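Local coordinates for probable sugar ABC transporter, sugar-binding protein (Streptococcus pneumoniae, PDB 2W7Y) that binds the blood group A-trisaccharide and, as a solute-binding protein, probably presents such glycans to a sugar ABC transporter for uptake, at residues 157-162 and 296-301; 209-214 and 241-246; 300-305 and 383-388. One frame throughout, in Å; residues are numbered along the deposited sequence.

Contact 1: 157-162 and 296-301. With A2G (2-acetamido-2-deoxy-alpha-D-galactopyranose), chain C.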
ATOM      1  N   PHE A 157       1.688   4.301  -3.514  1.00 22.72           N
ATOM      2  CA  PHE A 157       0.718   3.657  -2.641  1.00 22.71           C
ATOM      3  C   PHE A 157      -0.537   4.524  -2.532  1.00 22.84           C
ATOM      4  O   PHE A 157      -0.910   4.992  -1.450  1.00 22.69           O
ATOM      5  CB  PHE A 157       1.324   3.372  -1.262  1.00 22.56           C
ATOM      6  CG  PHE A 157       0.881   2.064  -0.671  1.00 22.70           C
ATOM      7  CD1 PHE A 157       1.619   0.906  -0.890  1.00 22.44           C
ATOM      8  CD2 PHE A 157      -0.285   1.982   0.083  1.00 22.13           C
ATOM      9  CE1 PHE A 157       1.211  -0.313  -0.359  1.00 22.78           C
ATOM     10  CE2 PHE A 157      -0.695   0.768   0.617  1.00 22.51           C
ATOM     11  CZ  PHE A 157       0.048  -0.382   0.395  1.00 22.42           C
ATOM     12  N   THR A 158      -1.175   4.728  -3.681  1.00 23.10           N
ATOM     13  CA  THR A 158      -2.365   5.555  -3.809  1.00 23.38           C
ATOM     14  C   THR A 158      -3.570   4.662  -3.556  1.00 23.69           C
ATOM     15  O   THR A 158      -3.850   3.749  -4.335  1.00 23.62           O
ATOM     16  CB  THR A 158      -2.424   6.198  -5.215  1.00 23.30           C
ATOM     17  OG1 THR A 158      -1.192   6.882  -5.467  1.00 23.00           O
ATOM     18  CG2 THR A 158      -3.594   7.183  -5.345  1.00 22.96           C
HETATM   19  N   MSE A 159      -4.271   4.923  -2.457  1.00 24.09           N
HETATM   20  CA  MSE A 159      -5.312   4.007  -1.996  1.00 25.24           C
HETATM   21  C   MSE A 159      -6.616   4.648  -1.499  1.00 24.05           C
HETATM   22  O   MSE A 159      -6.634   5.355  -0.486  1.00 23.84           O
HETATM   23  CB  MSE A 159      -4.736   3.066  -0.934  1.00 24.74           C
HETATM   24  CG  MSE A 159      -5.775   2.300  -0.145  1.00 25.82           C
HETATM   25 SE   MSE A 159      -5.006   0.775   0.766  1.00 30.36          SE
HETATM   26  CE  MSE A 159      -3.538   1.645   1.678  1.00 26.80           C
ATOM     27  N   GLY A 160      -7.697   4.383  -2.226  1.00 23.63           N
ATOM     28  CA  GLY A 160      -9.050   4.595  -1.725  1.00 23.10           C
ATOM     29  C   GLY A 160      -9.636   3.243  -1.365  1.00 22.88           C
ATOM     30  O   GLY A 160      -8.994   2.436  -0.689  1.00 22.65           O
ATOM     31  N   LEU A 161     -10.857   2.981  -1.817  1.00 22.75           N
ATOM     32  CA  LEU A 161     -11.457   1.666  -1.623  1.00 22.82           C
ATOM     33  C   LEU A 161     -12.329   1.279  -2.825  1.00 22.71           C
ATOM     34  O   LEU A 161     -12.482   2.071  -3.765  1.00 22.39           O
ATOM     35  CB  LEU A 161     -12.197   1.592  -0.264  1.00 22.80           C
ATOM     36  CG  LEU A 161     -13.655   1.976   0.070  1.00 23.11           C
ATOM     37  CD1 LEU A 161     -13.733   2.549   1.487  1.00 22.87           C
ATOM     38  CD2 LEU A 161     -14.308   2.933  -0.892  1.00 22.50           C
ATOM     39  N   TRP A 162     -12.871   0.063  -2.803  1.00 22.61           N
ATOM     40  CA  TRP A 162     -13.756  -0.404  -3.867  1.00 22.72           C
ATOM     41  C   TRP A 162     -15.070  -0.908  -3.291  1.00 22.77           C
ATOM     42  O   TRP A 162     -15.098  -1.465  -2.197  1.00 22.88           O
ATOM     43  CB  TRP A 162     -13.083  -1.494  -4.704  1.00 22.54           C
ATOM     44  CG  TRP A 162     -11.798  -1.044  -5.344  1.00 22.65           C
ATOM     45  CD1 TRP A 162     -10.544  -1.108  -4.802  1.00 22.26           C
ATOM     46  CD2 TRP A 162     -11.644  -0.463  -6.645  1.00 22.61           C
ATOM     47  NE1 TRP A 162      -9.621  -0.606  -5.684  1.00 22.29           N
ATOM     48  CE2 TRP A 162     -10.266  -0.199  -6.821  1.00 22.80           C
ATOM     49  CE3 TRP A 162     -12.534  -0.143  -7.682  1.00 22.44           C
ATOM     50  CZ2 TRP A 162      -9.756   0.376  -7.994  1.00 22.91           C
ATOM     51  CZ3 TRP A 162     -12.029   0.430  -8.842  1.00 22.33           C
ATOM     52  CH2 TRP A 162     -10.651   0.681  -8.991  1.00 22.67           C
ATOM     53  N   GLY A 296     -14.168   4.291  -4.538  1.00 22.93           N
ATOM     54  CA  GLY A 296     -14.607   5.309  -3.603  1.00 22.92           C
ATOM     55  C   GLY A 296     -13.483   5.580  -2.631  1.00 22.94           C
ATOM     56  O   GLY A 296     -12.401   5.013  -2.757  1.00 23.15           O
ATOM     57  N   ILE A 297     -13.729   6.445  -1.656  1.00 23.08           N
ATOM     58  CA  ILE A 297     -12.763   6.670  -0.578  1.00 23.00           C
ATOM     59  C   ILE A 297     -13.437   6.511   0.785  1.00 22.97           C
ATOM     60  O   ILE A 297     -14.614   6.149   0.863  1.00 23.01           O
ATOM     61  CB  ILE A 297     -12.001   8.031  -0.707  1.00 23.04           C
ATOM     62  CG1 ILE A 297     -12.976   9.216  -0.776  1.00 23.18           C
ATOM     63  CG2 ILE A 297     -11.055   8.010  -1.914  1.00 23.00           C
ATOM     64  CD1 ILE A 297     -12.325  10.571  -0.607  1.00 22.71           C
ATOM     65  N   TYR A 298     -12.687   6.791   1.845  1.00 23.00           N
ATOM     66  CA  TYR A 298     -13.104   6.513   3.216  1.00 23.05           C
ATOM     67  C   TYR A 298     -13.939   7.649   3.816  1.00 23.11           C
ATOM     68  O   TYR A 298     -13.878   8.776   3.317  1.00 23.23           O
ATOM     69  CB  TYR A 298     -11.865   6.204   4.068  1.00 23.03           C
ATOM     70  CG  TYR A 298     -11.091   5.004   3.564  1.00 22.71           C
ATOM     71  CD1 TYR A 298     -11.305   3.735   4.101  1.00 22.59           C
ATOM     72  CD2 TYR A 298     -10.163   5.133   2.528  1.00 22.63           C
ATOM     73  CE1 TYR A 298     -10.601   2.630   3.630  1.00 22.86           C
ATOM     74  CE2 TYR A 298      -9.460   4.041   2.051  1.00 22.69           C
ATOM     75  CZ  TYR A 298      -9.683   2.792   2.602  1.00 23.00           C
ATOM     76  OH  TYR A 298      -8.987   1.706   2.121  1.00 22.89           O
ATOM     77  N   PRO A 299     -14.742   7.351   4.870  1.00 23.16           N
ATOM     78  CA  PRO A 299     -15.629   8.331   5.518  1.00 23.05           C
ATOM     79  C   PRO A 299     -14.963   9.668   5.836  1.00 23.10           C
ATOM     80  O   PRO A 299     -13.769   9.714   6.159  1.00 23.05           O
ATOM     81  CB  PRO A 299     -16.035   7.631   6.812  1.00 22.97           C
ATOM     82  CG  PRO A 299     -15.981   6.197   6.487  1.00 23.00           C
ATOM     83  CD  PRO A 299     -14.867   6.020   5.498  1.00 23.16           C
ATOM     84  N   ALA A 300     -15.755  10.736   5.742  1.00 23.10           N
ATOM     85  CA  ALA A 300     -15.295  12.122   5.908  1.00 23.11           C
ATOM     86  C   ALA A 300     -14.303  12.572   4.823  1.00 23.01           C
ATOM     87  O   ALA A 300     -13.508  13.488   5.039  1.00 23.15           O
ATOM     88  CB  ALA A 300     -14.732  12.356   7.324  1.00 23.11           C
ATOM     89  N   GLY A 301     -14.375  11.932   3.655  1.00 22.87           N
ATOM     90  CA  GLY A 301     -13.557  12.295   2.498  1.00 22.59           C
ATOM     91  C   GLY A 301     -12.062  12.089   2.669  1.00 22.48           C
ATOM     92  O   GLY A 301     -11.264  12.879   2.167  1.00 22.19           O
TER
HETATM   93  O5  A2G C   3      -1.360  -4.488  -1.996  1.00 15.14           O
HETATM   94  C1  A2G C   3      -0.074  -4.005  -1.523  1.00 14.61           C
HETATM   95  C2  A2G C   3       0.127  -4.528  -0.110  1.00 14.31           C
HETATM   96  N2  A2G C   3       1.424  -4.117   0.429  1.00 13.82           N
HETATM   97  C3  A2G C   3       0.091  -6.062  -0.121  1.00 14.75           C
HETATM   98  O3  A2G C   3       0.374  -6.573   1.183  1.00 15.05           O
HETATM   99  C4  A2G C   3      -1.257  -6.562  -0.643  1.00 15.13           C
HETATM  100  O4  A2G C   3      -2.308  -6.174   0.250  1.00 15.66           O
HETATM  101  C5  A2G C   3      -1.501  -5.957  -2.032  1.00 15.36           C
HETATM  102  C6  A2G C   3      -2.870  -6.342  -2.588  1.00 14.71           C
HETATM  103  O6  A2G C   3      -3.070  -5.645  -3.820  1.00 15.36           O
HETATM  104  C7  A2G C   3       1.536  -3.492   1.596  1.00 13.20           C
HETATM  105  O7  A2G C   3       0.589  -3.173   2.314  1.00 12.15           O
HETATM  106  C8  A2G C   3       2.973  -3.170   1.996  1.00 13.02           C
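Leu161 and Gly296 form an antiparallel hydrogen-bonded pair in the mixed sheet whose strand 157-164 reaches the glycan pocket through Phe157. Leu161 N donates to Gly296 O at 2.7 Å, and Gly296 N returns a bond to Leu161 O at 2.9 Å. The N-H...O angles, 167° and 170°, show both to be nearly straight at the hydrogen. Gly160 adds a CA-H...O contact, its CA 3.5 Å from Gly296 O, so that carbonyl is approached by both Gly160 and Leu161.

The side chain of Leu161 reaches over to the residues that follow the bridge. With CG placed between the backbone N and the carbonyl carbon (chi1 88°), its two methyls divide the work: Leu161 CD2 presses on the backbone, 3.3 Å from Gly296 C, while Leu161 CD1 sits over one face of Tyr298, 3.9 Å from the ring centroid and displaced toward the rim, a CH-pi contact. Tyr298 OH lies 2.9 Å from Gly160 O, which meets the ring obliquely. The selenomethionine Met159 comes to the same hydroxyl through CG, 4.0 Å from Tyr298 OH.

At the pocket end, Phe157 offers its ring edge to the acetamido group of the bound N-acetylgalactosamine: Phe157 CZ is 3.4 Å from A2G O7, and A2G N2 also lies near the ring plane. Trp282 meets Phe157 edge-to-face and hydrogen-bonds the sugar, as do Glu205, Asn279 and Arg209. Phe157 therefore supplies an apolar boundary to the acetamido group, and the polar recognition of this sugar comes from those neighbours.

Contact 2: 209-214 and 241-246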
ATOM      1  N   ARG A 209      -6.500  -0.190   7.111  1.00 23.08           N
ATOM      2  CA  ARG A 209      -6.849   0.911   6.213  1.00 23.03           C
ATOM      3  C   ARG A 209      -8.021   1.712   6.776  1.00 23.02           C
ATOM      4  O   ARG A 209      -8.138   2.914   6.519  1.00 22.98           O
ATOM      5  CB  ARG A 209      -7.190   0.406   4.801  1.00 22.93           C
ATOM      6  CG  ARG A 209      -6.347  -0.751   4.276  1.00 23.05           C
ATOM      7  CD  ARG A 209      -4.863  -0.410   4.180  1.00 23.18           C
ATOM      8  NE  ARG A 209      -4.126  -1.433   3.441  1.00 22.81           N
ATOM      9  CZ  ARG A 209      -2.801  -1.507   3.372  1.00 22.27           C
ATOM     10  NH1 ARG A 209      -2.043  -0.616   4.000  1.00 21.97           N
ATOM     11  NH2 ARG A 209      -2.236  -2.477   2.669  1.00 22.17           N
ATOM     12  N   LEU A 210      -8.887   1.037   7.529  1.00 23.06           N
ATOM     13  CA  LEU A 210      -9.963   1.706   8.264  1.00 22.99           C
ATOM     14  C   LEU A 210      -9.428   2.499   9.455  1.00 23.02           C
ATOM     15  O   LEU A 210      -9.866   3.624   9.692  1.00 23.08           O
ATOM     16  CB  LEU A 210     -11.030   0.706   8.719  1.00 23.07           C
ATOM     17  CG  LEU A 210     -11.979   0.106   7.670  1.00 22.72           C
ATOM     18  CD1 LEU A 210     -12.886  -0.934   8.310  1.00 21.87           C
ATOM     19  CD2 LEU A 210     -12.806   1.183   6.979  1.00 22.45           C
ATOM     20  N   PHE A 211      -8.484   1.913  10.193  1.00 23.11           N
ATOM     21  CA  PHE A 211      -7.806   2.595  11.304  1.00 23.17           C
ATOM     22  C   PHE A 211      -6.997   3.802  10.812  1.00 23.22           C
ATOM     23  O   PHE A 211      -7.086   4.888  11.385  1.00 23.21           O
ATOM     24  CB  PHE A 211      -6.899   1.623  12.075  1.00 23.10           C
ATOM     25  CG  PHE A 211      -6.066   2.282  13.159  1.00 23.21           C
ATOM     26  CD1 PHE A 211      -6.626   2.601  14.397  1.00 23.11           C
ATOM     27  CD2 PHE A 211      -4.719   2.574  12.942  1.00 22.91           C
ATOM     28  CE1 PHE A 211      -5.854   3.212  15.400  1.00 23.13           C
ATOM     29  CE2 PHE A 211      -3.943   3.177  13.934  1.00 23.10           C
ATOM     30  CZ  PHE A 211      -4.509   3.497  15.166  1.00 22.98           C
ATOM     31  N   ASN A 212      -6.214   3.586   9.758  1.00 23.10           N
ATOM     32  CA  ASN A 212      -5.373   4.610   9.144  1.00 23.12           C
ATOM     33  C   ASN A 212      -6.165   5.849   8.749  1.00 23.11           C
ATOM     34  O   ASN A 212      -5.723   6.981   8.975  1.00 23.04           O
ATOM     35  CB  ASN A 212      -4.702   4.028   7.895  1.00 23.26           C
ATOM     36  CG  ASN A 212      -3.342   4.647   7.594  1.00 23.27           C
ATOM     37  OD1 ASN A 212      -2.457   3.963   7.089  1.00 23.92           O
ATOM     38  ND2 ASN A 212      -3.175   5.935   7.875  1.00 23.40           N
ATOM     39  N   THR A 213      -7.341   5.623   8.164  1.00 23.08           N
ATOM     40  CA  THR A 213      -8.158   6.709   7.631  1.00 22.98           C
ATOM     41  C   THR A 213      -9.061   7.375   8.669  1.00 23.00           C
ATOM     42  O   THR A 213      -9.321   8.575   8.568  1.00 22.92           O
ATOM     43  CB  THR A 213      -8.971   6.276   6.383  1.00 22.88           C
ATOM     44  OG1 THR A 213      -9.711   5.077   6.658  1.00 23.19           O
ATOM     45  CG2 THR A 213      -8.044   6.026   5.211  1.00 22.64           C
ATOM     46  N   VAL A 214      -9.528   6.614   9.659  1.00 23.09           N
ATOM     47  CA  VAL A 214     -10.406   7.174  10.699  1.00 23.34           C
ATOM     48  C   VAL A 214      -9.614   8.047  11.669  1.00 23.51           C
ATOM     49  O   VAL A 214     -10.152   8.988  12.253  1.00 23.80           O
ATOM     50  CB  VAL A 214     -11.263   6.090  11.439  1.00 23.33           C
ATOM     51  CG1 VAL A 214     -10.446   5.327  12.479  1.00 23.32           C
ATOM     52  CG2 VAL A 214     -12.494   6.726  12.084  1.00 23.23           C
ATOM     53  N   ASP A 241      -9.783   6.076  20.428  1.00 23.12           N
ATOM     54  CA  ASP A 241     -11.105   6.094  19.789  1.00 23.20           C
ATOM     55  C   ASP A 241     -11.107   5.402  18.431  1.00 23.09           C
ATOM     56  O   ASP A 241     -12.049   4.684  18.104  1.00 23.15           O
ATOM     57  CB  ASP A 241     -11.631   7.525  19.626  1.00 23.22           C
ATOM     58  CG  ASP A 241     -11.937   8.197  20.948  1.00 23.56           C
ATOM     59  OD1 ASP A 241     -12.105   9.437  20.941  1.00 24.08           O
ATOM     60  OD2 ASP A 241     -12.002   7.502  21.989  1.00 23.60           O
ATOM     61  N   ALA A 242     -10.061   5.636  17.642  1.00 23.02           N
ATOM     62  CA  ALA A 242      -9.936   5.034  16.316  1.00 23.10           C
ATOM     63  C   ALA A 242      -9.863   3.512  16.435  1.00 23.14           C
ATOM     64  O   ALA A 242     -10.615   2.787  15.781  1.00 22.93           O
ATOM     65  CB  ALA A 242      -8.704   5.581  15.600  1.00 23.13           C
ATOM     66  N   LEU A 243      -8.959   3.052  17.294  1.00 23.10           N
ATOM     67  CA  LEU A 243      -8.804   1.644  17.624  1.00 23.22           C
ATOM     68  C   LEU A 243     -10.151   1.005  17.981  1.00 23.32           C
ATOM     69  O   LEU A 243     -10.498  -0.049  17.446  1.00 23.17           O
ATOM     70  CB  LEU A 243      -7.818   1.515  18.790  1.00 23.23           C
ATOM     71  CG  LEU A 243      -6.687   0.485  18.805  1.00 23.41           C
ATOM     72  CD1 LEU A 243      -5.977   0.342  17.450  1.00 22.98           C
ATOM     73  CD2 LEU A 243      -5.696   0.862  19.897  1.00 22.97           C
ATOM     74  N   LYS A 244     -10.915   1.675  18.850  1.00 23.27           N
ATOM     75  CA  LYS A 244     -12.193   1.166  19.359  1.00 23.37           C
ATOM     76  C   LYS A 244     -13.313   1.135  18.309  1.00 23.58           C
ATOM     77  O   LYS A 244     -14.052   0.150  18.216  1.00 23.42           O
ATOM     78  CB  LYS A 244     -12.634   1.968  20.589  1.00 23.30           C
ATOM     79  CG  LYS A 244     -13.851   1.399  21.299  1.00 23.23           C
ATOM     80  CD  LYS A 244     -14.195   2.193  22.545  1.00 23.54           C
ATOM     81  CE  LYS A 244     -15.543   1.772  23.100  1.00 23.54           C
ATOM     82  NZ  LYS A 244     -15.893   2.498  24.351  1.00 23.59           N
HETATM   83  N   MSE A 245     -13.432   2.216  17.540  1.00 23.79           N
HETATM   84  CA  MSE A 245     -14.387   2.318  16.434  1.00 24.36           C
HETATM   85  C   MSE A 245     -14.238   1.183  15.423  1.00 23.84           C
HETATM   86  O   MSE A 245     -15.228   0.582  15.007  1.00 23.79           O
HETATM   87  CB  MSE A 245     -14.201   3.646  15.699  1.00 24.21           C
HETATM   88  CG  MSE A 245     -14.932   4.826  16.297  1.00 24.93           C
HETATM   89 SE   MSE A 245     -14.009   6.475  15.819  1.00 26.50          SE
HETATM   90  CE  MSE A 245     -15.536   7.669  15.565  1.00 24.96           C
ATOM     91  N   VAL A 246     -12.992   0.908  15.039  1.00 23.58           N
ATOM     92  CA  VAL A 246     -12.669  -0.080  14.005  1.00 23.42           C
ATOM     93  C   VAL A 246     -12.859  -1.515  14.518  1.00 23.40           C
ATOM     94  O   VAL A 246     -13.436  -2.349  13.821  1.00 23.34           O
ATOM     95  CB  VAL A 246     -11.234   0.142  13.434  1.00 23.26           C
ATOM     96  CG1 VAL A 246     -10.873  -0.912  12.399  1.00 23.22           C
ATOM     97  CG2 VAL A 246     -11.121   1.529  12.822  1.00 23.09           C
TER
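Phe211 turns the CD1-CE1 side of its ring to the facing helix, and the backbone N of Leu243 lies at that edge in the ring plane. Two carbons approach obliquely: Leu243 CD1 at 3.5 Å from Phe211 CE1, and Ala242 CB at 3.7 Å from the same ring atom. Phe239, one turn before Leu243, adds an edge-to-face ring contact with Phe211. The ring reaches this place because CG is anti to the backbone N (chi1 175°), which carries it across to helix 237-252.

Val214 fills the next position along. Val214 CG1, set between the backbone N and the carbonyl carbon at chi1 78°, is 3.6 Å from Ala242 CB and 3.9 Å from Val246 CG2. The other methyl, CG2, meets the selenium of Met245, with 4.0 Å between Val214 CG2 and Met245 SE. Val246 pushes its CG2 against the opposing backbone, 3.7 Å from Phe211 N, while its CG1 packs on CB of Leu210. No hydrogen bond crosses between the segments. Trp182 of helix 182-193 also packs on Val214, Met245 and Val246.

On the side of the first helix that faces the sheet, Thr213 N and OG1 both donate to Arg209 O; further out, the guanidinium NH2 of Arg209 hydrogen-bonds A2G O7. The axes of the two short segments approach to 9.1 Å: a buried, apolar packing of two helices that run in broadly opposing directions but well skewed, at 139°, within an alpha/beta lobe, where a ligand-contacting helix is backed by a second one, in keeping with the solute-binding protein fold.

Contact 3: 300-305 and 383-388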
ATOM      1  N   ALA A 300     -15.755  10.736   5.742  1.00 23.10           N
ATOM      2  CA  ALA A 300     -15.295  12.122   5.908  1.00 23.11           C
ATOM      3  C   ALA A 300     -14.303  12.572   4.823  1.00 23.01           C
ATOM      4  O   ALA A 300     -13.508  13.488   5.039  1.00 23.15           O
ATOM      5  CB  ALA A 300     -14.732  12.356   7.324  1.00 23.11           C
ATOM      6  N   GLY A 301     -14.375  11.932   3.655  1.00 22.87           N
ATOM      7  CA  GLY A 301     -13.557  12.295   2.498  1.00 22.59           C
ATOM      8  C   GLY A 301     -12.062  12.089   2.669  1.00 22.48           C
ATOM      9  O   GLY A 301     -11.264  12.879   2.167  1.00 22.19           O
ATOM     10  N   VAL A 302     -11.684  11.017   3.364  1.00 22.61           N
ATOM     11  CA  VAL A 302     -10.276  10.699   3.604  1.00 22.67           C
ATOM     12  C   VAL A 302      -9.799   9.593   2.660  1.00 22.88           C
ATOM     13  O   VAL A 302     -10.536   8.650   2.370  1.00 22.83           O
ATOM     14  CB  VAL A 302     -10.012  10.314   5.088  1.00 22.67           C
ATOM     15  CG1 VAL A 302      -8.531  10.040   5.339  1.00 22.30           C
ATOM     16  CG2 VAL A 302     -10.499  11.416   6.023  1.00 22.53           C
ATOM     17  N   ALA A 303      -8.570   9.733   2.169  1.00 22.99           N
ATOM     18  CA  ALA A 303      -7.929   8.706   1.351  1.00 23.01           C
ATOM     19  C   ALA A 303      -6.489   8.493   1.801  1.00 23.02           C
ATOM     20  O   ALA A 303      -5.926   9.316   2.521  1.00 22.97           O
ATOM     21  CB  ALA A 303      -7.985   9.080  -0.128  1.00 22.94           C
ATOM     22  N   ILE A 304      -5.906   7.372   1.390  1.00 23.13           N
ATOM     23  CA  ILE A 304      -4.507   7.084   1.676  1.00 23.11           C
ATOM     24  C   ILE A 304      -3.652   7.513   0.480  1.00 23.17           C
ATOM     25  O   ILE A 304      -3.936   7.140  -0.663  1.00 23.11           O
ATOM     26  CB  ILE A 304      -4.284   5.582   2.032  1.00 23.07           C
ATOM     27  CG1 ILE A 304      -4.923   5.259   3.389  1.00 23.11           C
ATOM     28  CG2 ILE A 304      -2.793   5.240   2.059  1.00 22.83           C
ATOM     29  CD1 ILE A 304      -5.305   3.804   3.598  1.00 22.16           C
ATOM     30  N   SER A 305      -2.630   8.321   0.753  1.00 23.20           N
ATOM     31  CA  SER A 305      -1.660   8.712  -0.265  1.00 23.39           C
ATOM     32  C   SER A 305      -0.260   8.719   0.313  1.00 23.47           C
ATOM     33  O   SER A 305       0.162   9.681   0.966  1.00 23.57           O
ATOM     34  CB  SER A 305      -1.986  10.077  -0.870  1.00 23.28           C
ATOM     35  OG  SER A 305      -1.199  10.303  -2.028  1.00 23.59           O
ATOM     36  N   ALA A 383      -9.022  15.116   2.931  1.00 23.39           N
ATOM     37  CA  ALA A 383      -7.807  14.883   3.698  1.00 23.42           C
ATOM     38  C   ALA A 383      -7.112  13.644   3.179  1.00 23.47           C
ATOM     39  O   ALA A 383      -7.756  12.678   2.765  1.00 23.60           O
ATOM     40  CB  ALA A 383      -8.120  14.733   5.182  1.00 23.40           C
ATOM     41  N   VAL A 384      -5.788  13.671   3.204  1.00 23.55           N
ATOM     42  CA  VAL A 384      -5.012  12.540   2.745  1.00 23.43           C
ATOM     43  C   VAL A 384      -3.938  12.181   3.785  1.00 23.41           C
ATOM     44  O   VAL A 384      -3.253  13.067   4.317  1.00 23.50           O
ATOM     45  CB  VAL A 384      -4.475  12.794   1.301  1.00 23.56           C
ATOM     46  CG1 VAL A 384      -2.985  13.147   1.274  1.00 23.82           C
ATOM     47  CG2 VAL A 384      -4.820  11.629   0.389  1.00 23.46           C
ATOM     48  N   VAL A 385      -3.839  10.888   4.098  1.00 23.10           N
ATOM     49  CA  VAL A 385      -2.896  10.375   5.100  1.00 23.13           C
ATOM     50  C   VAL A 385      -1.863   9.409   4.493  1.00 23.11           C
ATOM     51  O   VAL A 385      -2.130   8.792   3.462  1.00 23.03           O
ATOM     52  CB  VAL A 385      -3.626   9.677   6.302  1.00 23.10           C
ATOM     53  CG1 VAL A 385      -4.436  10.684   7.110  1.00 23.04           C
ATOM     54  CG2 VAL A 385      -4.505   8.520   5.836  1.00 23.09           C
ATOM     55  N   PRO A 386      -0.669   9.298   5.116  1.00 23.13           N
ATOM     56  CA  PRO A 386       0.272   8.259   4.707  1.00 23.13           C
ATOM     57  C   PRO A 386      -0.057   6.935   5.403  1.00 23.08           C
ATOM     58  O   PRO A 386      -0.873   6.910   6.326  1.00 23.21           O
ATOM     59  CB  PRO A 386       1.620   8.803   5.187  1.00 22.96           C
ATOM     60  CG  PRO A 386       1.288   9.605   6.396  1.00 23.10           C
ATOM     61  CD  PRO A 386      -0.123  10.132   6.207  1.00 23.19           C
ATOM     62  N   THR A 387       0.564   5.846   4.968  1.00 23.07           N
ATOM     63  CA  THR A 387       0.322   4.551   5.605  1.00 23.20           C
ATOM     64  C   THR A 387       1.051   4.477   6.940  1.00 23.39           C
ATOM     65  O   THR A 387       2.165   5.003   7.079  1.00 23.44           O
ATOM     66  CB  THR A 387       0.777   3.362   4.738  1.00 23.01           C
ATOM     67  OG1 THR A 387       2.151   3.538   4.376  1.00 23.40           O
ATOM     68  CG2 THR A 387      -0.073   3.235   3.488  1.00 22.91           C
ATOM     69  N   VAL A 388       0.408   3.831   7.913  1.00 23.31           N
ATOM     70  CA  VAL A 388       1.024   3.494   9.199  1.00 23.37           C
ATOM     71  C   VAL A 388       2.422   2.897   8.992  1.00 23.42           C
ATOM     72  O   VAL A 388       3.368   3.256   9.699  1.00 23.55           O
ATOM     73  CB  VAL A 388       0.127   2.510  10.015  1.00 23.38           C
ATOM     74  CG1 VAL A 388       0.913   1.829  11.136  1.00 23.43           C
ATOM     75  CG2 VAL A 388      -1.096   3.232  10.576  1.00 23.19           C
TER
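Gly301 O accepts a bond from Ala383 N at 3.3 Å where strand 302-306 has just left a G1 beta bulge: Gly301, with a positive phi of 65°, and Val302 both face Tyr298. Beyond it the pairing is regular. Ala303 N donates to Ala383 O at 3.1 Å, Val385 N to Ala303 O at 3.1 Å, and Ser305 N to Val385 O at 2.8 Å. Ala303 bonds through its N to Ala383 and through its O to Val385, straddling its partner Val384, as a residue does between parallel strands. The segment axes lie 4.6 Å apart but diverge by 38°, a marked twist. Helices cover both sides of this alpha/beta layer: Val302 and Ile304 pack on Thr213, and Val385 on Asn212, of helix 207-215, whereas Ala303 and Val384 touch Val378 of helix 366-379. On the latter side Val384 CG2 lies 3.5 Å from Ser305 CB. On the former, Ile304 CG1 packs on Val385 CG2, and Ile304 CG2 meets Thr387 CG2 at 3.7 Å, the side chains crossing at about a right angle. Thr387 holds OG1 between its backbone N and carbonyl carbon (chi1 54°), where it N-caps the following helix through Asp390 N.

In the fold
Of the segments in these contacts, 157-162 on strand 157-164 comes first along the chain; contact 1 closes when the chain returns at 296-301, 134 residues later. Nested inside that loop, contact 2 joins helices 207-215 and 237-252 across a much shorter connection. Contact 3 starts where contact 1 ends, sharing Ala300 and Gly301, and brings in strand 383-385 after a mostly helical excursion. Contacts 1 and 3 belong to one sheet, linked by a probable hydrogen bond from Ile304 N to Met159 O. Contact 2 reaches both: Arg209 packs on Met159 and Tyr298, while Asn212 hydrogen-bonds, probably, to Pro386 O and Val388 N, tying the helix layer to the sheet.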